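Side-chain contacts in oxidoreductase (Azotobacter vinelandii, PDB 7D5M), which binds NAD+ in a Rossmann-fold domain and probably acts as an oxidoreductase related to inositol dehydrogenase: residues R72-Q77 / Q86-A91; V90-P93 / A99-R102; A103-G108 / R136-T141; C113-C118 / V206-L211. One frame throughout, in Å; residues are numbered along the deposited sequence.

Interaction 1: R72-Q77 / Q86-A91; sequences RTLFEQ and QAVSVA. With NAD (nicotinamide-adenine-dinucleotide), chain B.
Val88 meets helix 71-78 with both of its methyls, and it shows how one small branched residue can serve two neighbours: both methyls meet Phe75, and CG2 alone goes on to Leu74. CG1 goes to the ring of Phe75, 4.0 Å from CE1 and 4.1 Å from CZ, while CG2 touches the same Phe75 CE1 at 4.1 Å and also reaches Leu74, whose CD2 lies 4.3 Å from it. CG1 of Val88 stands obliquely to the ring, and the two side chains as wholes cross at about a right angle. On the strand, a chi1 of 59° sets CG1 of Val88 between the backbone N and the carbonyl carbon and CG2 opposite the N, so that both branches are presented to the helix. Phe75 does not point straight at the strand from its CA; only the outer end of the ring closes the distance.

Only 90 Å² is buried between the two segments, and other groups complete the packing: Ala104 of helix 97-106 packs against both Phe75 and Val88, and Leu74 rests on Ala15 of strand 12-16. Further on, Ala91 O comes within 3.4 Å of C5D of NAD. With only methyl and aromatic carbons meeting at ordinary van der Waals range, the contact depends on shape and on exclusion of water, and it sets no fixed direction as a polar bond would.

Interaction 2: V90-P93 / A99-R102; sequences VATP and AITR. With NAD (nicotinamide-adenine-dinucleotide), chain B.
Thr92, which touches Ile100 on the neighbouring helix, also lies against the adenine of NAD, the flat group of this contact. Its CG2 sits over one face of the bicycle, 3.7 Å from both C4A and C5A of NAD, and Pro93 approaches from that same side, its CD 3.4 Å from C8A of NAD. The amphipathic threonine is thus shared between cofactor and protein. A chi1 of 55° turns its CG2 to the adenine and brings OG1 to 3.5 Å from Ile100 CD1, the two side chains reaching toward each other tip to tip. The hydroxyl has a polar partner of its own, Thr96 OG1, while Thr92 O accepts from His97 NE2.

Two residues back, on the strand itself, Val90 takes up the other branch of Ile100: CG2 of Val90 lies 3.7 Å from CG2 of Ile100, and Val90 CG1 follows at 4.1 Å from that methyl. Val90 CG2 also brushes Thr101 OG1 at 4.1 Å, an oxygen already bonded to His97 O. Cutting Val90 back to an alanine removes both methyls and would probably leave a gap beside Ile100 CG2, with the isoleucine able to shift. Strand, cofactor-contacting loop and returning helix make this the first half of the beta-alpha-beta unit 87-91, 97-106, 110-113 of the Rossmann fold, in which dinucleotide is bound at the carboxyl ends of the parallel strands.

Interaction 3: A103-G108 / R136-T141; sequences AALEAG and RVVGVT. With NAD (nicotinamide-adenine-dinucleotide), chain B.
Arg136 runs past Leu105 before its tip turns to Gly108, and its chain is a good case of one residue making two kinds of contact. At the root, CB packs 3.9 Å from Leu105 CD2, the two side chains sliding by in opposite directions. Bends at chi2 (-64°) and chi3 (77°) then fold the chain back over the end of helix 97-106, placing CD of Arg136 3.5 Å from Gly108 O. NE makes a weak hydrogen bond to Asn134 O. Beyond it, NH1 donates to Gly108 O at 3.0 Å. That bond is bent, with 134° at the hydrogen, and the donor stands above the carbonyl plane. NH1 also forms a salt bridge with Glu348 of helix 329-349.

Gly108 closes helix 97-106 in a Schellman motif, its positive phi suiting glycine. Deeper in, Leu105 CD2 also meets Val138 CG2 at 3.9 Å, joining the helix to the last strand of the parallel sheet. The contact therefore passes from apolar packing at the buried Leu105 to a hydrogen bond from a charged group at the partly exposed Gly108, where the guanidinium probably gains from both the partly negative Gly108 carbonyl and the Glu348 carboxylate added from outside.

Interaction 4: C113-C118 / V206-L211; sequences CEKPLC and VGTHPL. With NAD (nicotinamide-adenine-dinucleotide), chain B.
Lys115 lays its aliphatic chain against His209: CD sits over one face of the imidazole, 3.3 Å from NE2 of His209, and the two side chains cross at about a right angle. The next carbon, CE of Lys115, comes 3.6 Å from Thr208 OG1. Twists at chi3 (-98°) and chi4 (-59°) carry NZ onward to Asp205 O, its hydrogen-bond partner, while Thr208 OG1 is held by Gly204 O. NAD joins this first shell, with O7N in plane at the edge of the His209 ring and N7N of NAD 3.4 Å from His209 NE2. Lys115 O lies 3.0 Å from the ribose hydroxyl O2D of NAD.

Behind the lysine, Glu114 OE1 receives Lys115 N at 2.9 Å through the anti lone pair and also bonds Thr141 OG1; OE2 takes His29 NE2. The same OE1 lies 3.1 Å from C2N of NAD. With an alanine here the carboxylate is gone, and Lys115 N, Thr141 and His29 would probably each be left without an acceptor, freeing the loop beside the nicotinamide to shift. Glu-Lys-Pro, with a cis peptide before Pro116, matches the EKP signature of the GFO/IDH/MocA family, met here by a helix of the C-terminal domain across the cofactor cleft.

In the fold
Three of the contacts lie within the Rossmann domain and share its elements: strand 87-91 serves interactions 1 and 2, helix 97-106 serves 2 and 3, and Phe75 of interaction 1 lies against Ile100 O of interaction 2. Interaction 1 is purely apolar; interaction 2 is also buried, but sets threonine hydroxyls beside its aliphatic branches, whereas interaction 3 is partly buried and adds a hydrogen bond from a guanidinium. Interaction 4 is buried too, yet it joins two domains near the chain's centre and mixes polar with aliphatic groups at the nicotinamide end of NAD. The sheet connects the contacts: Gly139 O is probably hydrogen-bonded to Cys113 N, and Val90 O to Glu114 N.

Interaction 1: R72-Q77 / Q86-A91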
# COMPACT_ATOMS: atom_id res chain seq x y z
N ARG A 72 -25.58 38.73 17.23
CA ARG A 72 -26.71 39.69 17.07
C ARG A 72 -26.13 41.09 16.88
O ARG A 72 -26.58 41.81 15.97
CB ARG A 72 -27.71 39.61 18.23
CG ARG A 72 -28.32 38.22 18.41
CD ARG A 72 -29.09 37.97 19.70
NE ARG A 72 -28.40 38.37 20.93
CZ ARG A 72 -27.31 37.80 21.45
NH1 ARG A 72 -26.73 36.77 20.87
NH2 ARG A 72 -26.82 38.27 22.59
N THR A 73 -25.16 41.47 17.71
CA THR A 73 -24.48 42.78 17.61
C THR A 73 -23.73 42.86 16.28
O THR A 73 -23.82 43.90 15.60
CB THR A 73 -23.52 43.02 18.78
OG1 THR A 73 -24.32 42.83 19.95
CG2 THR A 73 -22.90 44.40 18.72
N LEU A 74 -23.01 41.80 15.92
CA LEU A 74 -22.32 41.74 14.61
C LEU A 74 -23.31 42.12 13.50
O LEU A 74 -22.99 43.05 12.74
CB LEU A 74 -21.77 40.33 14.41
CG LEU A 74 -21.33 39.99 12.98
CD1 LEU A 74 -20.06 40.74 12.60
CD2 LEU A 74 -21.13 38.49 12.86
N PHE A 75 -24.46 41.45 13.41
CA PHE A 75 -25.42 41.65 12.30
C PHE A 75 -26.01 43.07 12.39
O PHE A 75 -26.05 43.74 11.35
CB PHE A 75 -26.51 40.57 12.28
CG PHE A 75 -25.99 39.16 12.18
CD1 PHE A 75 -24.73 38.90 11.66
CD2 PHE A 75 -26.76 38.09 12.59
CE1 PHE A 75 -24.25 37.60 11.58
CE2 PHE A 75 -26.28 36.79 12.51
CZ PHE A 75 -25.02 36.55 12.01
N GLU A 76 -26.40 43.52 13.59
CA GLU A 76 -27.06 44.84 13.77
C GLU A 76 -26.08 45.97 13.44
O GLU A 76 -26.48 46.88 12.68
CB GLU A 76 -27.63 44.99 15.19
CG GLU A 76 -28.18 46.39 15.47
CD GLU A 76 -28.78 46.60 16.86
OE1 GLU A 76 -28.37 45.88 17.80
OE2 GLU A 76 -29.66 47.49 16.99
N GLN A 77 -24.85 45.92 13.97
CA GLN A 77 -23.84 46.99 13.79
C GLN A 77 -23.36 47.00 12.33
O GLN A 77 -23.21 48.10 11.76
CB GLN A 77 -22.66 46.81 14.75
CG GLN A 77 -23.01 47.12 16.20
CD GLN A 77 -23.54 48.53 16.36
OE1 GLN A 77 -22.93 49.50 15.91
NE2 GLN A 77 -24.70 48.64 16.98
N GLN A 86 -21.61 40.97 3.94
CA GLN A 86 -22.63 40.43 3.02
C GLN A 86 -22.86 38.96 3.34
O GLN A 86 -23.90 38.42 2.90
CB GLN A 86 -22.14 40.58 1.59
CG GLN A 86 -21.95 42.03 1.19
CD GLN A 86 -21.17 42.13 -0.09
OE1 GLN A 86 -20.00 41.77 -0.15
NE2 GLN A 86 -21.83 42.62 -1.13
N ALA A 87 -21.90 38.33 4.03
CA ALA A 87 -21.94 36.88 4.32
C ALA A 87 -21.23 36.59 5.64
O ALA A 87 -20.37 37.38 6.09
CB ALA A 87 -21.37 36.12 3.16
N VAL A 88 -21.61 35.47 6.26
CA VAL A 88 -21.06 35.05 7.57
C VAL A 88 -20.88 33.53 7.55
O VAL A 88 -21.78 32.82 7.07
CB VAL A 88 -21.95 35.54 8.73
CG1 VAL A 88 -23.38 35.02 8.63
CG2 VAL A 88 -21.34 35.21 10.08
N SER A 89 -19.73 33.06 8.04
CA SER A 89 -19.49 31.63 8.30
C SER A 89 -19.73 31.33 9.78
O SER A 89 -19.18 32.05 10.65
CB SER A 89 -18.12 31.24 7.85
OG SER A 89 -18.08 31.26 6.44
N VAL A 90 -20.50 30.27 10.04
CA VAL A 90 -20.91 29.88 11.42
C VAL A 90 -20.09 28.64 11.82
O VAL A 90 -20.31 27.56 11.25
CB VAL A 90 -22.43 29.62 11.48
CG1 VAL A 90 -22.86 29.20 12.87
CG2 VAL A 90 -23.23 30.82 11.00
N ALA A 91 -19.15 28.82 12.74
CA ALA A 91 -18.21 27.75 13.17
C ALA A 91 -18.28 27.63 14.69
O ALA A 91 -17.25 27.33 15.31
CB ALA A 91 -16.82 28.07 12.70
PA NAD B . -14.36 24.10 19.00
O1A NAD B . -14.98 23.88 20.34
O2A NAD B . -12.97 23.63 18.72
O5B NAD B . -14.48 25.65 18.63
C5B NAD B . -15.63 26.47 19.01
C4B NAD B . -15.27 27.91 18.78
O4B NAD B . -16.47 28.73 18.78
C3B NAD B . -14.36 28.54 19.84
O3B NAD B . -13.51 29.50 19.23
C2B NAD B . -15.37 29.18 20.79
O2B NAD B . -14.85 30.21 21.60
C1B NAD B . -16.35 29.74 19.77
N9A NAD B . -17.69 30.01 20.28
C8A NAD B . -18.45 29.17 21.05
N7A NAD B . -19.65 29.64 21.30
C5A NAD B . -19.68 30.86 20.64
C6A NAD B . -20.69 31.83 20.51
N6A NAD B . -21.91 31.71 21.05
N1A NAD B . -20.41 32.93 19.77
C2A NAD B . -19.18 33.04 19.23
N3A NAD B . -18.16 32.18 19.27
C4A NAD B . -18.48 31.10 20.00
O3 NAD B . -15.30 23.42 17.87
PN NAD B . -14.90 22.88 16.39
O1N NAD B . -14.37 21.47 16.50
O2N NAD B . -14.06 23.91 15.71
O5D NAD B . -16.33 22.77 15.68
C5D NAD B . -17.17 23.92 15.49
C4D NAD B . -18.21 23.51 14.49
O4D NAD B . -17.55 23.05 13.28
C3D NAD B . -19.10 22.35 14.94
O3D NAD B . -20.41 22.53 14.43
C2D NAD B . -18.42 21.13 14.31
O2D NAD B . -19.31 20.04 14.09
C1D NAD B . -17.95 21.72 12.99
N1N NAD B . -16.79 21.01 12.36
C2N NAD B . -16.88 20.62 11.04
C3N NAD B . -15.84 19.91 10.44
C7N NAD B . -15.94 19.66 8.95
O7N NAD B . -16.77 20.30 8.29
N7N NAD B . -15.09 18.79 8.41
C4N NAD B . -14.76 19.49 11.23
C5N NAD B . -14.70 19.88 12.57
C6N NAD B . -15.64 20.76 13.06

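Interaction 2: V90-P93 / A99-R102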
# COMPACT_ATOMS: atom_id res chain seq x y z
N VAL A 90 -20.50 30.27 10.04
CA VAL A 90 -20.91 29.88 11.42
C VAL A 90 -20.09 28.64 11.82
O VAL A 90 -20.31 27.56 11.25
CB VAL A 90 -22.43 29.62 11.48
CG1 VAL A 90 -22.86 29.20 12.87
CG2 VAL A 90 -23.23 30.82 11.00
N ALA A 91 -19.15 28.82 12.74
CA ALA A 91 -18.21 27.75 13.17
C ALA A 91 -18.28 27.63 14.69
O ALA A 91 -17.25 27.33 15.31
CB ALA A 91 -16.82 28.07 12.70
N THR A 92 -19.47 27.84 15.26
CA THR A 92 -19.73 27.67 16.70
C THR A 92 -20.04 26.21 16.96
O THR A 92 -20.16 25.41 16.03
CB THR A 92 -20.88 28.58 17.15
OG1 THR A 92 -21.99 28.29 16.31
CG2 THR A 92 -20.52 30.05 17.08
N PRO A 93 -20.15 25.77 18.22
CA PRO A 93 -20.67 24.44 18.51
C PRO A 93 -22.11 24.26 17.98
O PRO A 93 -22.82 25.24 17.79
CB PRO A 93 -20.59 24.34 20.03
CG PRO A 93 -19.51 25.34 20.41
CD PRO A 93 -19.69 26.48 19.43
N ALA A 99 -29.97 29.10 15.59
CA ALA A 99 -30.28 30.49 16.02
C ALA A 99 -29.41 31.47 15.22
O ALA A 99 -29.94 32.49 14.75
CB ALA A 99 -30.07 30.65 17.51
N ILE A 100 -28.13 31.16 15.03
CA ILE A 100 -27.19 32.10 14.35
C ILE A 100 -27.54 32.14 12.86
O ILE A 100 -27.59 33.26 12.32
CB ILE A 100 -25.72 31.72 14.60
CG1 ILE A 100 -25.38 31.77 16.09
CG2 ILE A 100 -24.82 32.63 13.77
CD1 ILE A 100 -24.05 31.14 16.42
N THR A 101 -27.74 30.98 12.22
CA THR A 101 -28.10 30.90 10.78
C THR A 101 -29.43 31.63 10.56
O THR A 101 -29.52 32.45 9.62
CB THR A 101 -28.13 29.45 10.29
OG1 THR A 101 -26.83 28.91 10.49
CG2 THR A 101 -28.48 29.33 8.82
N ARG A 102 -30.44 31.36 11.39
CA ARG A 102 -31.77 32.00 11.26
C ARG A 102 -31.61 33.52 11.30
O ARG A 102 -32.15 34.20 10.40
CB ARG A 102 -32.73 31.55 12.37
CG ARG A 102 -34.12 32.13 12.18
CD ARG A 102 -35.08 31.81 13.31
NE ARG A 102 -36.40 32.29 12.93
CZ ARG A 102 -37.55 31.73 13.29
NH1 ARG A 102 -37.56 30.67 14.08
NH2 ARG A 102 -38.69 32.26 12.87
PA NAD B . -14.36 24.10 19.00
O1A NAD B . -14.98 23.88 20.34
O2A NAD B . -12.97 23.63 18.72
O5B NAD B . -14.48 25.65 18.63
C5B NAD B . -15.63 26.47 19.01
C4B NAD B . -15.27 27.91 18.78
O4B NAD B . -16.47 28.73 18.78
C3B NAD B . -14.36 28.54 19.84
O3B NAD B . -13.51 29.50 19.23
C2B NAD B . -15.37 29.18 20.79
O2B NAD B . -14.85 30.21 21.60
C1B NAD B . -16.35 29.74 19.77
N9A NAD B . -17.69 30.01 20.28
C8A NAD B . -18.45 29.17 21.05
N7A NAD B . -19.65 29.64 21.30
C5A NAD B . -19.68 30.86 20.64
C6A NAD B . -20.69 31.83 20.51
N6A NAD B . -21.91 31.71 21.05
N1A NAD B . -20.41 32.93 19.77
C2A NAD B . -19.18 33.04 19.23
N3A NAD B . -18.16 32.18 19.27
C4A NAD B . -18.48 31.10 20.00
O3 NAD B . -15.30 23.42 17.87
PN NAD B . -14.90 22.88 16.39
O1N NAD B . -14.37 21.47 16.50
O2N NAD B . -14.06 23.91 15.71
O5D NAD B . -16.33 22.77 15.68
C5D NAD B . -17.17 23.92 15.49
C4D NAD B . -18.21 23.51 14.49
O4D NAD B . -17.55 23.05 13.28
C3D NAD B . -19.10 22.35 14.94
O3D NAD B . -20.41 22.53 14.43
C2D NAD B . -18.42 21.13 14.31
O2D NAD B . -19.31 20.04 14.09
C1D NAD B . -17.95 21.72 12.99
N1N NAD B . -16.79 21.01 12.36
C2N NAD B . -16.88 20.62 11.04
C3N NAD B . -15.84 19.91 10.44
C7N NAD B . -15.94 19.66 8.95
O7N NAD B . -16.77 20.30 8.29
N7N NAD B . -15.09 18.79 8.41
C4N NAD B . -14.76 19.49 11.23
C5N NAD B . -14.70 19.88 12.57
C6N NAD B . -15.64 20.76 13.06

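Interaction 3: A103-G108 / R136-T141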
# COMPACT_ATOMS: atom_id res chain seq x y z
N ALA A 103 -30.91 34.04 12.31
CA ALA A 103 -30.71 35.50 12.50
C ALA A 103 -29.98 36.08 11.27
O ALA A 103 -30.37 37.16 10.79
CB ALA A 103 -29.95 35.76 13.77
N ALA A 104 -28.95 35.39 10.76
CA ALA A 104 -28.16 35.88 9.61
C ALA A 104 -29.08 35.98 8.39
O ALA A 104 -29.06 37.02 7.70
CB ALA A 104 -26.96 35.00 9.35
N LEU A 105 -29.89 34.95 8.14
CA LEU A 105 -30.80 34.88 6.98
C LEU A 105 -31.84 36.01 7.07
O LEU A 105 -32.11 36.65 6.05
CB LEU A 105 -31.51 33.53 6.99
CG LEU A 105 -30.61 32.31 6.83
CD1 LEU A 105 -31.41 31.03 6.70
CD2 LEU A 105 -29.67 32.50 5.65
N GLU A 106 -32.42 36.19 8.25
CA GLU A 106 -33.45 37.25 8.49
C GLU A 106 -32.80 38.63 8.32
O GLU A 106 -33.53 39.55 7.90
CB GLU A 106 -34.11 37.03 9.85
CG GLU A 106 -35.16 35.94 9.80
CD GLU A 106 -35.68 35.44 11.14
OE1 GLU A 106 -35.15 35.87 12.18
OE2 GLU A 106 -36.60 34.60 11.12
N ALA A 107 -31.49 38.74 8.55
CA ALA A 107 -30.69 39.98 8.38
C ALA A 107 -30.24 40.15 6.92
O ALA A 107 -29.50 41.11 6.65
CB ALA A 107 -29.52 39.99 9.33
N GLY A 108 -30.67 39.28 6.01
CA GLY A 108 -30.38 39.38 4.57
C GLY A 108 -28.95 38.99 4.24
O GLY A 108 -28.45 39.42 3.19
N ARG A 136 -31.27 33.71 -0.04
CA ARG A 136 -29.88 33.65 0.46
C ARG A 136 -29.30 32.28 0.10
O ARG A 136 -30.04 31.29 0.08
CB ARG A 136 -29.81 33.87 1.98
CG ARG A 136 -30.40 35.18 2.47
CD ARG A 136 -29.71 36.44 1.98
NE ARG A 136 -30.04 36.78 0.59
CZ ARG A 136 -29.41 37.69 -0.15
NH1 ARG A 136 -28.44 38.41 0.38
NH2 ARG A 136 -29.77 37.88 -1.40
N VAL A 137 -28.01 32.27 -0.21
CA VAL A 137 -27.18 31.04 -0.34
C VAL A 137 -26.84 30.57 1.08
O VAL A 137 -26.44 31.41 1.89
CB VAL A 137 -25.91 31.32 -1.15
CG1 VAL A 137 -24.99 30.12 -1.17
CG2 VAL A 137 -26.25 31.77 -2.56
N VAL A 138 -27.01 29.28 1.35
CA VAL A 138 -26.45 28.63 2.58
C VAL A 138 -25.52 27.52 2.12
O VAL A 138 -26.01 26.48 1.67
CB VAL A 138 -27.55 28.11 3.53
CG1 VAL A 138 -26.95 27.38 4.72
CG2 VAL A 138 -28.46 29.23 4.01
N GLY A 139 -24.21 27.74 2.21
CA GLY A 139 -23.22 26.66 2.02
C GLY A 139 -23.14 25.82 3.27
O GLY A 139 -23.34 26.37 4.37
N VAL A 140 -22.84 24.53 3.13
CA VAL A 140 -22.57 23.63 4.29
C VAL A 140 -21.21 22.97 4.05
O VAL A 140 -20.96 22.51 2.93
CB VAL A 140 -23.71 22.62 4.49
CG1 VAL A 140 -23.44 21.69 5.66
CG2 VAL A 140 -25.04 23.34 4.69
N THR A 141 -20.34 22.96 5.06
CA THR A 141 -18.91 22.59 4.86
C THR A 141 -18.75 21.07 4.92
O THR A 141 -17.97 20.57 5.77
CB THR A 141 -17.99 23.41 5.79
OG1 THR A 141 -18.63 23.60 7.04
CG2 THR A 141 -17.68 24.77 5.23
PA NAD B . -14.36 24.10 19.00
O1A NAD B . -14.98 23.88 20.34
O2A NAD B . -12.97 23.63 18.72
O5B NAD B . -14.48 25.65 18.63
C5B NAD B . -15.63 26.47 19.01
C4B NAD B . -15.27 27.91 18.78
O4B NAD B . -16.47 28.73 18.78
C3B NAD B . -14.36 28.54 19.84
O3B NAD B . -13.51 29.50 19.23
C2B NAD B . -15.37 29.18 20.79
O2B NAD B . -14.85 30.21 21.60
C1B NAD B . -16.35 29.74 19.77
N9A NAD B . -17.69 30.01 20.28
C8A NAD B . -18.45 29.17 21.05
N7A NAD B . -19.65 29.64 21.30
C5A NAD B . -19.68 30.86 20.64
C6A NAD B . -20.69 31.83 20.51
N6A NAD B . -21.91 31.71 21.05
N1A NAD B . -20.41 32.93 19.77
C2A NAD B . -19.18 33.04 19.23
N3A NAD B . -18.16 32.18 19.27
C4A NAD B . -18.48 31.10 20.00
O3 NAD B . -15.30 23.42 17.87
PN NAD B . -14.90 22.88 16.39
O1N NAD B . -14.37 21.47 16.50
O2N NAD B . -14.06 23.91 15.71
O5D NAD B . -16.33 22.77 15.68
C5D NAD B . -17.17 23.92 15.49
C4D NAD B . -18.21 23.51 14.49
O4D NAD B . -17.55 23.05 13.28
C3D NAD B . -19.10 22.35 14.94
O3D NAD B . -20.41 22.53 14.43
C2D NAD B . -18.42 21.13 14.31
O2D NAD B . -19.31 20.04 14.09
C1D NAD B . -17.95 21.72 12.99
N1N NAD B . -16.79 21.01 12.36
C2N NAD B . -16.88 20.62 11.04
C3N NAD B . -15.84 19.91 10.44
C7N NAD B . -15.94 19.66 8.95
O7N NAD B . -16.77 20.30 8.29
N7N NAD B . -15.09 18.79 8.41
C4N NAD B . -14.76 19.49 11.23
C5N NAD B . -14.70 19.88 12.57
C6N NAD B . -15.64 20.76 13.06

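Interaction 4: C113-C118 / V206-L211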
# COMPACT_ATOMS: atom_id res chain seq x y z
N CYS A 113 -22.63 27.50 6.87
CA CYS A 113 -22.94 26.92 8.19
C CYS A 113 -22.17 25.61 8.35
O CYS A 113 -22.19 24.77 7.44
CB CYS A 113 -24.43 26.69 8.40
SG CYS A 113 -24.82 26.20 10.11
N GLU A 114 -21.46 25.49 9.46
CA GLU A 114 -20.78 24.23 9.82
C GLU A 114 -21.82 23.12 9.98
O GLU A 114 -22.95 23.41 10.42
CB GLU A 114 -19.95 24.40 11.08
CG GLU A 114 -18.50 24.58 10.77
CD GLU A 114 -17.90 23.52 9.87
OE1 GLU A 114 -18.62 22.57 9.46
OE2 GLU A 114 -16.73 23.65 9.56
N LYS A 115 -21.46 21.90 9.59
CA LYS A 115 -22.35 20.73 9.79
C LYS A 115 -22.36 20.42 11.28
O LYS A 115 -21.35 20.61 11.96
CB LYS A 115 -21.88 19.56 8.92
CG LYS A 115 -20.45 19.12 9.17
CD LYS A 115 -20.23 17.65 8.90
CE LYS A 115 -20.27 16.79 10.15
NZ LYS A 115 -19.25 17.22 11.14
N PRO A 116 -23.51 20.03 11.88
CA PRO A 116 -24.78 19.94 11.17
C PRO A 116 -25.52 21.28 11.19
O PRO A 116 -25.27 22.11 12.04
CB PRO A 116 -25.52 18.89 12.01
CG PRO A 116 -25.10 19.22 13.42
CD PRO A 116 -23.67 19.71 13.31
N LEU A 117 -26.44 21.45 10.25
CA LEU A 117 -27.33 22.62 10.17
C LEU A 117 -27.95 22.88 11.55
O LEU A 117 -28.04 24.05 11.96
CB LEU A 117 -28.41 22.31 9.14
CG LEU A 117 -28.84 23.44 8.22
CD1 LEU A 117 -27.65 24.21 7.66
CD2 LEU A 117 -29.70 22.88 7.10
N CYS A 118 -28.39 21.82 12.22
CA CYS A 118 -29.17 21.90 13.48
C CYS A 118 -29.48 20.49 14.00
O CYS A 118 -29.06 19.51 13.33
CB CYS A 118 -30.45 22.68 13.25
SG CYS A 118 -31.38 22.08 11.82
N VAL A 206 -19.36 12.40 12.07
CA VAL A 206 -18.49 11.81 11.01
C VAL A 206 -19.31 11.02 9.99
O VAL A 206 -18.99 11.12 8.81
CB VAL A 206 -17.33 11.00 11.63
CG1 VAL A 206 -16.36 11.92 12.37
CG2 VAL A 206 -17.81 9.87 12.53
N GLY A 207 -20.37 10.31 10.39
CA GLY A 207 -21.16 9.49 9.46
C GLY A 207 -21.70 10.29 8.29
O GLY A 207 -21.77 9.76 7.16
N THR A 208 -22.09 11.55 8.53
CA THR A 208 -22.76 12.40 7.51
C THR A 208 -21.76 12.81 6.42
O THR A 208 -22.22 13.19 5.32
CB THR A 208 -23.42 13.63 8.13
OG1 THR A 208 -22.48 14.25 9.01
CG2 THR A 208 -24.69 13.29 8.88
N HIS A 209 -20.46 12.73 6.66
CA HIS A 209 -19.45 13.11 5.64
C HIS A 209 -19.48 12.16 4.45
O HIS A 209 -19.71 12.60 3.32
CB HIS A 209 -18.06 13.26 6.26
CG HIS A 209 -17.82 14.60 6.87
ND1 HIS A 209 -17.92 15.77 6.15
CD2 HIS A 209 -17.45 14.94 8.13
CE1 HIS A 209 -17.61 16.79 6.94
NE2 HIS A 209 -17.33 16.31 8.17
N PRO A 210 -19.21 10.84 4.62
CA PRO A 210 -19.25 9.92 3.47
C PRO A 210 -20.68 9.75 2.93
O PRO A 210 -20.82 9.48 1.76
CB PRO A 210 -18.64 8.62 4.02
CG PRO A 210 -18.83 8.71 5.52
CD PRO A 210 -18.72 10.19 5.84
N LEU A 211 -21.70 9.94 3.77
CA LEU A 211 -23.11 9.96 3.30
C LEU A 211 -23.25 11.05 2.23
O LEU A 211 -23.77 10.77 1.13
CB LEU A 211 -24.08 10.21 4.45
CG LEU A 211 -25.55 10.19 4.04
CD1 LEU A 211 -26.05 8.77 3.90
CD2 LEU A 211 -26.40 10.97 5.02
PA NAD B . -14.36 24.10 19.00
O1A NAD B . -14.98 23.88 20.34
O2A NAD B . -12.97 23.63 18.72
O5B NAD B . -14.48 25.65 18.63
C5B NAD B . -15.63 26.47 19.01
C4B NAD B . -15.27 27.91 18.78
O4B NAD B . -16.47 28.73 18.78
C3B NAD B . -14.36 28.54 19.84
O3B NAD B . -13.51 29.50 19.23
C2B NAD B . -15.37 29.18 20.79
O2B NAD B . -14.85 30.21 21.60
C1B NAD B . -16.35 29.74 19.77
N9A NAD B . -17.69 30.01 20.28
C8A NAD B . -18.45 29.17 21.05
N7A NAD B . -19.65 29.64 21.30
C5A NAD B . -19.68 30.86 20.64
C6A NAD B . -20.69 31.83 20.51
N6A NAD B . -21.91 31.71 21.05
N1A NAD B . -20.41 32.93 19.77
C2A NAD B . -19.18 33.04 19.23
N3A NAD B . -18.16 32.18 19.27
C4A NAD B . -18.48 31.10 20.00
O3 NAD B . -15.30 23.42 17.87
PN NAD B . -14.90 22.88 16.39
O1N NAD B . -14.37 21.47 16.50
O2N NAD B . -14.06 23.91 15.71
O5D NAD B . -16.33 22.77 15.68
C5D NAD B . -17.17 23.92 15.49
C4D NAD B . -18.21 23.51 14.49
O4D NAD B . -17.55 23.05 13.28
C3D NAD B . -19.10 22.35 14.94
O3D NAD B . -20.41 22.53 14.43
C2D NAD B . -18.42 21.13 14.31
O2D NAD B . -19.31 20.04 14.09
C1D NAD B . -17.95 21.72 12.99
N1N NAD B . -16.79 21.01 12.36
C2N NAD B . -16.88 20.62 11.04
C3N NAD B . -15.84 19.91 10.44
C7N NAD B . -15.94 19.66 8.95
O7N NAD B . -16.77 20.30 8.29
N7N NAD B . -15.09 18.79 8.41
C4N NAD B . -14.76 19.49 11.23
C5N NAD B . -14.70 19.88 12.57
C6N NAD B . -15.64 20.76 13.06